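Leucine-rich repeat protein TpLRR (Treponema pallidum, PDB 6MLX) is of unknown function but folds as a secreted, probably periplasmic leucine-rich repeat solenoid of the kind often used to bind other proteins. Local coordinates at residues 30-36 with 58-64; 48-54 with 71-77; 170-175 with 192-198. All coordinates share one frame; numbering follows the deposited sequence.

In the fold
All three contacts join successive coils of one leucine-rich repeat solenoid, at different points along its axis; interactions 1 and 3 involve segments at or just before short strands such as 61-63 and 176-178, interaction 2 the turns after strands 43-48 and 70-71. Interactions 1 and 2 are neighbours, their centres 14 Å apart and their segments alternating along the chain. They share the hydrophobic interior: Leu59 CD1 meets Phe53 CD1 at 3.4 Å, Leu64 CD1 meets Ile71 CD1 at 3.7 Å, and Leu36 CD2 lies 4.0 Å from Val48 CG2. Interaction 3 stands apart near helix 199-207, its centre 32 Å from that of interaction 1 and 29 Å from that of interaction 2.

Interaction 1: 30-36 with 58-64; sequences KGIAVVL and SLVRVSL
Val34 packs CG2 against Leu59 CD2 at 3.7 Å on the buried side of a parallel ladder between strands 33-35 and 61-63, the first two strands of a three-stranded sheet in this leucine-rich repeat solenoid. The strand axes approach to 4.8 Å and run within 1° of parallel. Further along the same interior, the methyl CD2 of Leu36 meets CD2 of Leu64; Phe11 also touches Val34 and Leu36, so the N-terminal strand 11-15 helps close this end of the core. Three backbone bonds hold the ladder: Val34 N to Arg61 O, Ser63 N to Val34 O and Leu36 N to Ser63 O. At its start, Ile32 O accepts from two successive amides, Val60 N at 2.9 Å and Arg61 N at 3.2 Å, with Arg61 N in the carbonyl plane.

The other face, bearing Ala33, Val35, Arg61 and Ser63, is looser and more exposed. Here Val35 CG1 stays 4.1 Å from Ser63 OG. The extended Arg61 chain runs beside Ile32, its guanidinium edge toward Ala33 CB. With CG anti to the carbonyl carbon (chi1 -49°), Arg61 brings NH1 to 3.6 Å from Ile32 CD1.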
# COMPACT_ATOMS: atom_id res chain seq x y z
N LYS A 30 -17.02 15.51 0.53
CA LYS A 30 -15.72 16.18 0.65
C LYS A 30 -15.43 16.47 2.11
O LYS A 30 -14.97 17.56 2.47
CB LYS A 30 -15.66 17.46 -0.19
CG LYS A 30 -16.51 17.47 -1.46
CD LYS A 30 -15.99 18.43 -2.54
CE LYS A 30 -17.08 18.72 -3.59
NZ LYS A 30 -16.93 17.86 -4.81
N GLY A 31 -15.72 15.51 2.99
CA GLY A 31 -15.37 15.67 4.38
C GLY A 31 -13.88 15.53 4.59
O GLY A 31 -13.10 15.25 3.68
N ILE A 32 -13.47 15.74 5.84
CA ILE A 32 -12.07 15.52 6.17
C ILE A 32 -11.84 14.09 6.65
O ILE A 32 -10.68 13.66 6.77
CB ILE A 32 -11.64 16.54 7.23
CG1 ILE A 32 -12.65 16.53 8.37
CG2 ILE A 32 -11.56 17.92 6.59
CD1 ILE A 32 -12.08 16.97 9.69
N ALA A 33 -12.91 13.35 6.90
CA ALA A 33 -12.85 12.03 7.52
C ALA A 33 -14.04 11.22 7.03
O ALA A 33 -15.19 11.66 7.15
CB ALA A 33 -12.86 12.14 9.05
N VAL A 34 -13.74 10.05 6.48
CA VAL A 34 -14.74 9.06 6.08
C VAL A 34 -14.54 7.84 6.97
O VAL A 34 -13.40 7.40 7.18
CB VAL A 34 -14.59 8.69 4.59
CG1 VAL A 34 -15.38 7.43 4.22
CG2 VAL A 34 -15.02 9.86 3.73
N VAL A 35 -15.63 7.36 7.56
CA VAL A 35 -15.67 6.04 8.17
C VAL A 35 -16.58 5.21 7.27
O VAL A 35 -17.81 5.34 7.32
CB VAL A 35 -16.19 6.07 9.61
CG1 VAL A 35 -16.26 4.65 10.16
CG2 VAL A 35 -15.30 6.95 10.49
N LEU A 36 -15.96 4.41 6.42
CA LEU A 36 -16.71 3.59 5.48
C LEU A 36 -17.64 2.64 6.23
O LEU A 36 -17.18 1.87 7.09
CB LEU A 36 -15.75 2.77 4.62
CG LEU A 36 -16.42 2.18 3.39
CD1 LEU A 36 -16.70 3.33 2.46
CD2 LEU A 36 -15.52 1.13 2.75
N SER A 58 -9.53 16.39 -0.21
CA SER A 58 -10.04 16.84 1.07
C SER A 58 -9.76 15.87 2.21
O SER A 58 -9.77 16.28 3.38
CB SER A 58 -11.55 17.05 0.97
OG SER A 58 -12.18 15.81 0.70
N LEU A 59 -9.55 14.59 1.92
CA LEU A 59 -9.52 13.57 2.95
C LEU A 59 -8.23 13.63 3.76
O LEU A 59 -7.14 13.76 3.19
CB LEU A 59 -9.70 12.18 2.33
CG LEU A 59 -11.18 11.88 2.11
CD1 LEU A 59 -11.40 10.68 1.21
CD2 LEU A 59 -11.84 11.66 3.47
N VAL A 60 -8.38 13.54 5.08
CA VAL A 60 -7.26 13.45 6.00
C VAL A 60 -7.19 12.07 6.66
O VAL A 60 -6.10 11.54 6.89
CB VAL A 60 -7.36 14.57 7.07
CG1 VAL A 60 -6.30 14.43 8.16
CG2 VAL A 60 -7.26 15.93 6.40
N ARG A 61 -8.35 11.48 6.94
CA ARG A 61 -8.43 10.18 7.60
C ARG A 61 -9.53 9.36 6.94
O ARG A 61 -10.61 9.87 6.64
CB ARG A 61 -8.73 10.31 9.10
CG ARG A 61 -7.87 11.28 9.88
CD ARG A 61 -8.67 11.86 11.05
NE ARG A 61 -8.20 13.18 11.45
CZ ARG A 61 -8.95 14.28 11.39
NH1 ARG A 61 -10.21 14.22 10.96
NH2 ARG A 61 -8.44 15.46 11.77
N VAL A 62 -9.23 8.08 6.70
CA VAL A 62 -10.18 7.12 6.15
C VAL A 62 -10.15 5.90 7.06
O VAL A 62 -9.08 5.43 7.45
CB VAL A 62 -9.82 6.73 4.71
CG1 VAL A 62 -10.72 5.60 4.22
CG2 VAL A 62 -9.92 7.93 3.79
N SER A 63 -11.33 5.39 7.41
CA SER A 63 -11.43 4.17 8.19
C SER A 63 -12.20 3.15 7.37
O SER A 63 -13.30 3.43 6.89
CB SER A 63 -12.12 4.44 9.54
OG SER A 63 -12.44 3.22 10.21
N LEU A 64 -11.62 1.96 7.21
CA LEU A 64 -12.31 0.92 6.47
C LEU A 64 -12.79 -0.18 7.42
O LEU A 64 -12.09 -0.50 8.39
CB LEU A 64 -11.41 0.31 5.39
CG LEU A 64 -10.73 1.35 4.49
CD1 LEU A 64 -9.78 0.70 3.48
CD2 LEU A 64 -11.78 2.17 3.77

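Interaction 2: 48-54 with 71-77; sequences VATKAFY and IGQHAFD
Phe53 and Phe76 form an offset stack at the apolar centre, their centroids 4.7 Å apart and their planes inclined by 22°. Phe76 CE1 lies over one face of the Phe53 ring toward its rim, 3.4 Å from CD2. Both rings leave the backbone alike, with CG anti to the carbonyl carbon (chi1 -65° and -59°), which sets the rings of equivalent positions in adjacent coils of the leucine-rich repeat solenoid side by side, pointing the same way. Val48 CG1 lies at the edge of the Phe53 ring and packs against Ala75 CB.

Farther out, Gly72 N to Val48 O at 2.7 Å closes the strand ends, and Lys51 N to Gln73 O and Phe53 N to Ala75 O join the turns. The type II turns 49-52 and 72-75 thus follow one another from coil to coil. Tyr54 runs alongside Asp77, its ring steeply inclined to the carboxylate, while His74 O meets the tyrosine ring edge. His74 ND1 donates to the anti lone pair of Asp77 OD2 at 2.7 Å, a bond that restrains the imidazole's rotation. At the polar edge a water joins Thr50 OG1 to Gln73 N.

The rows continue beyond this pair: Tyr27 of strand 22-27 meets Phe53, Phe99 meets Phe76, and His97 stacks on His74. Strand 43-48 leads into one turn and strand 70-71 into the other, parallel neighbours in the same sheet.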
# COMPACT_ATOMS: atom_id res chain seq x y z
N VAL A 48 -13.37 -1.70 -2.01
CA VAL A 48 -13.25 -0.32 -2.45
C VAL A 48 -12.76 -0.36 -3.90
O VAL A 48 -11.59 -0.66 -4.15
CB VAL A 48 -12.30 0.50 -1.57
CG1 VAL A 48 -12.18 1.93 -2.11
CG2 VAL A 48 -12.75 0.51 -0.12
N ALA A 49 -13.65 -0.04 -4.84
CA ALA A 49 -13.40 -0.27 -6.26
C ALA A 49 -12.37 0.70 -6.84
O ALA A 49 -11.99 1.71 -6.23
CB ALA A 49 -14.69 -0.16 -7.07
N THR A 50 -11.91 0.36 -8.04
CA THR A 50 -11.04 1.18 -8.87
C THR A 50 -11.39 2.67 -8.79
O THR A 50 -12.53 3.07 -9.04
CB THR A 50 -11.16 0.69 -10.33
OG1 THR A 50 -10.56 -0.61 -10.44
CG2 THR A 50 -10.45 1.64 -11.28
N LYS A 51 -10.40 3.49 -8.40
CA LYS A 51 -10.49 4.96 -8.42
C LYS A 51 -11.63 5.51 -7.56
O LYS A 51 -12.11 6.63 -7.80
CB LYS A 51 -10.63 5.50 -9.86
CG LYS A 51 -9.48 5.17 -10.80
CD LYS A 51 -9.70 5.71 -12.23
CE LYS A 51 -8.61 6.72 -12.61
NZ LYS A 51 -7.99 6.48 -13.99
N ALA A 52 -12.09 4.78 -6.54
CA ALA A 52 -13.27 5.22 -5.80
C ALA A 52 -13.01 6.51 -5.02
O ALA A 52 -13.92 7.33 -4.86
CB ALA A 52 -13.74 4.10 -4.86
N PHE A 53 -11.79 6.71 -4.53
CA PHE A 53 -11.45 7.97 -3.86
C PHE A 53 -10.42 8.76 -4.67
O PHE A 53 -9.67 9.56 -4.12
CB PHE A 53 -10.91 7.74 -2.45
CG PHE A 53 -11.90 7.15 -1.49
CD1 PHE A 53 -12.47 7.93 -0.50
CD2 PHE A 53 -12.25 5.82 -1.57
CE1 PHE A 53 -13.38 7.38 0.39
CE2 PHE A 53 -13.15 5.27 -0.69
CZ PHE A 53 -13.72 6.05 0.29
N TYR A 54 -10.38 8.52 -5.97
CA TYR A 54 -9.42 9.16 -6.85
C TYR A 54 -9.51 10.68 -6.74
O TYR A 54 -10.59 11.26 -6.92
CB TYR A 54 -9.68 8.68 -8.27
CG TYR A 54 -8.72 9.16 -9.31
CD1 TYR A 54 -7.60 8.42 -9.65
CD2 TYR A 54 -8.94 10.35 -9.98
CE1 TYR A 54 -6.71 8.85 -10.63
CE2 TYR A 54 -8.07 10.81 -10.96
CZ TYR A 54 -6.96 10.04 -11.28
OH TYR A 54 -6.08 10.48 -12.24
N ILE A 71 -8.82 -3.54 -2.04
CA ILE A 71 -8.72 -2.14 -2.43
C ILE A 71 -8.24 -2.10 -3.88
O ILE A 71 -7.13 -2.56 -4.18
CB ILE A 71 -7.78 -1.35 -1.51
CG1 ILE A 71 -8.33 -1.34 -0.08
CG2 ILE A 71 -7.57 0.08 -2.02
CD1 ILE A 71 -7.43 -0.67 0.93
N GLY A 72 -9.08 -1.58 -4.77
CA GLY A 72 -8.84 -1.64 -6.20
C GLY A 72 -7.81 -0.64 -6.70
O GLY A 72 -7.30 0.21 -5.97
N GLN A 73 -7.52 -0.73 -8.00
CA GLN A 73 -6.43 0.05 -8.57
C GLN A 73 -6.72 1.55 -8.48
O GLN A 73 -7.86 1.99 -8.64
CB GLN A 73 -6.19 -0.35 -10.03
CG GLN A 73 -7.34 0.02 -10.96
CD GLN A 73 -6.92 0.16 -12.41
OE1 GLN A 73 -6.14 -0.65 -12.91
NE2 GLN A 73 -7.42 1.19 -13.10
N HIS A 74 -5.68 2.33 -8.20
CA HIS A 74 -5.79 3.79 -8.11
C HIS A 74 -6.89 4.22 -7.15
O HIS A 74 -7.43 5.32 -7.29
CB HIS A 74 -6.02 4.42 -9.49
CG HIS A 74 -4.92 4.19 -10.49
ND1 HIS A 74 -3.86 5.06 -10.66
CD2 HIS A 74 -4.75 3.21 -11.41
CE1 HIS A 74 -3.07 4.61 -11.61
NE2 HIS A 74 -3.58 3.48 -12.08
N ALA A 75 -7.25 3.38 -6.16
CA ALA A 75 -8.39 3.70 -5.30
C ALA A 75 -8.20 5.03 -4.57
O ALA A 75 -9.14 5.82 -4.45
CB ALA A 75 -8.62 2.59 -4.28
N PHE A 76 -7.00 5.30 -4.06
CA PHE A 76 -6.74 6.56 -3.38
C PHE A 76 -5.66 7.37 -4.08
O PHE A 76 -5.03 8.22 -3.46
CB PHE A 76 -6.36 6.32 -1.92
CG PHE A 76 -7.42 5.59 -1.14
CD1 PHE A 76 -8.41 6.30 -0.48
CD2 PHE A 76 -7.42 4.21 -1.06
CE1 PHE A 76 -9.39 5.63 0.24
CE2 PHE A 76 -8.38 3.54 -0.34
CZ PHE A 76 -9.37 4.25 0.31
N ASP A 77 -5.43 7.10 -5.37
CA ASP A 77 -4.53 7.90 -6.18
C ASP A 77 -4.89 9.38 -6.07
O ASP A 77 -6.03 9.76 -6.33
CB ASP A 77 -4.62 7.41 -7.63
CG ASP A 77 -3.59 8.04 -8.56
OD1 ASP A 77 -2.98 9.07 -8.22
OD2 ASP A 77 -3.40 7.49 -9.66
O HOH W 1 -9.60 -2.65 -9.03

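Interaction 3: 170-175 with 192-198; sequences GCRNLV and VGCYRLP
Asn173 OD1 is held by two nitrogens of Arg196, NE at 3.1 Å and NH2 at 3.0 Å, in a side-on grip in which both donors share one acceptor, between adjacent coils of the leucine-rich repeat solenoid. The oxygen lies at the edge of the guanidinium, only 8° out of its plane, whereas the amide and guanidinium planes stand 85° apart. NE is in the carbonyl plane of the amide; NH2 is tilted out of it. Bends at chi2 and chi3 of Arg196 turn the group back toward the asparagine. Asn173 ND2 is bonded in turn to Ala149 O of the preceding coil, so one amide spans three consecutive coils and its flip state is fixed by a partner at each end.

Beside this bridge, Val175 and Arg196 point the same way, with Val175 CG1 against Arg196 CB and over one guanidinium face. On the buried side, Leu174 CG meets Leu197 CD2 at 3.9 Å as the two side chains cross, and Cys194 SG packs against Cys171 CB at 4.0 Å. The cysteines occupy matching places: each centres an inverse gamma turn and begins a type I turn, 171-174 in one coil and 194-197 in the next. Backbone contacts reinforce the match, Gly170 N donating to Val192 O at 2.8 Å and Cys194 CA approaching Cys171 O in a CA-H...O contact.

The chain then enters helix 199-207, which probably caps this end of the solenoid. Leu197 also touches Phe214, and Pro198 occupies the N-cap position of the helix. The proline ring is packed closely against the preceding coil, with its CD 3.0 Å from Val175 O.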
# COMPACT_ATOMS: atom_id res chain seq x y z
N GLY A 170 14.42 5.09 -6.06
CA GLY A 170 14.22 6.44 -5.58
C GLY A 170 14.03 6.58 -4.09
O GLY A 170 13.62 7.65 -3.63
N CYS A 171 14.28 5.52 -3.31
CA CYS A 171 14.15 5.58 -1.85
C CYS A 171 15.48 6.06 -1.29
O CYS A 171 16.28 5.30 -0.74
CB CYS A 171 13.73 4.23 -1.29
SG CYS A 171 12.04 3.76 -1.76
N ARG A 172 15.71 7.36 -1.44
CA ARG A 172 17.01 7.92 -1.12
C ARG A 172 17.29 8.00 0.38
O ARG A 172 18.43 8.25 0.76
CB ARG A 172 17.15 9.30 -1.74
CG ARG A 172 15.95 10.19 -1.59
CD ARG A 172 16.31 11.60 -2.09
NE ARG A 172 15.14 12.46 -2.21
CZ ARG A 172 14.66 13.19 -1.21
NH1 ARG A 172 15.24 13.14 -0.02
NH2 ARG A 172 13.60 13.96 -1.39
N ASN A 173 16.29 7.77 1.24
CA ASN A 173 16.53 7.76 2.68
C ASN A 173 16.46 6.36 3.29
O ASN A 173 16.49 6.23 4.52
CB ASN A 173 15.54 8.69 3.38
CG ASN A 173 16.06 10.11 3.44
OD1 ASN A 173 17.18 10.35 3.90
ND2 ASN A 173 15.25 11.05 2.97
N LEU A 174 16.39 5.32 2.46
CA LEU A 174 16.26 3.96 2.95
C LEU A 174 17.58 3.51 3.57
O LEU A 174 18.61 3.51 2.91
CB LEU A 174 15.84 3.03 1.82
CG LEU A 174 15.67 1.56 2.20
CD1 LEU A 174 14.61 1.42 3.31
CD2 LEU A 174 15.28 0.75 0.98
N VAL A 175 17.55 3.12 4.85
CA VAL A 175 18.76 2.66 5.51
C VAL A 175 18.61 1.30 6.17
O VAL A 175 19.63 0.68 6.51
CB VAL A 175 19.25 3.70 6.55
CG1 VAL A 175 19.49 5.05 5.89
CG2 VAL A 175 18.26 3.85 7.65
N VAL A 192 17.96 1.18 -7.17
CA VAL A 192 18.37 2.40 -7.86
C VAL A 192 17.96 3.63 -7.04
O VAL A 192 16.82 3.73 -6.57
CB VAL A 192 17.75 2.44 -9.27
CG1 VAL A 192 17.83 3.84 -9.86
CG2 VAL A 192 18.44 1.42 -10.19
N GLY A 193 18.89 4.57 -6.89
CA GLY A 193 18.64 5.80 -6.15
C GLY A 193 18.66 5.68 -4.65
O GLY A 193 18.38 6.67 -3.96
N CYS A 194 19.00 4.51 -4.10
CA CYS A 194 19.01 4.30 -2.65
C CYS A 194 20.37 4.71 -2.09
O CYS A 194 21.20 3.88 -1.71
CB CYS A 194 18.67 2.85 -2.31
SG CYS A 194 16.95 2.40 -2.68
N TYR A 195 20.58 6.03 -2.01
CA TYR A 195 21.89 6.58 -1.69
C TYR A 195 22.33 6.29 -0.26
O TYR A 195 23.54 6.28 0.01
CB TYR A 195 21.91 8.09 -1.94
CG TYR A 195 22.03 8.39 -3.41
CD1 TYR A 195 23.28 8.34 -4.03
CD2 TYR A 195 20.92 8.67 -4.19
CE1 TYR A 195 23.42 8.58 -5.39
CE2 TYR A 195 21.04 8.91 -5.56
CZ TYR A 195 22.30 8.87 -6.14
OH TYR A 195 22.46 9.10 -7.50
N ARG A 196 21.41 6.02 0.65
CA ARG A 196 21.75 5.95 2.07
C ARG A 196 21.86 4.53 2.61
O ARG A 196 22.03 4.36 3.82
CB ARG A 196 20.73 6.76 2.87
CG ARG A 196 20.92 8.24 2.61
CD ARG A 196 21.27 8.94 3.89
NE ARG A 196 20.04 9.30 4.59
CZ ARG A 196 19.95 9.49 5.89
NH1 ARG A 196 21.02 9.32 6.66
NH2 ARG A 196 18.78 9.83 6.43
N LEU A 197 21.82 3.50 1.76
CA LEU A 197 21.98 2.14 2.26
C LEU A 197 23.33 1.98 2.95
O LEU A 197 24.37 2.33 2.37
CB LEU A 197 21.85 1.14 1.11
CG LEU A 197 20.55 1.16 0.31
CD1 LEU A 197 20.64 0.17 -0.83
CD2 LEU A 197 19.35 0.89 1.20
N PRO A 198 23.37 1.49 4.19
CA PRO A 198 24.65 1.28 4.87
C PRO A 198 25.50 0.22 4.17
O PRO A 198 25.00 -0.65 3.45
CB PRO A 198 24.25 0.81 6.27
CG PRO A 198 22.80 1.14 6.40
CD PRO A 198 22.23 1.11 5.03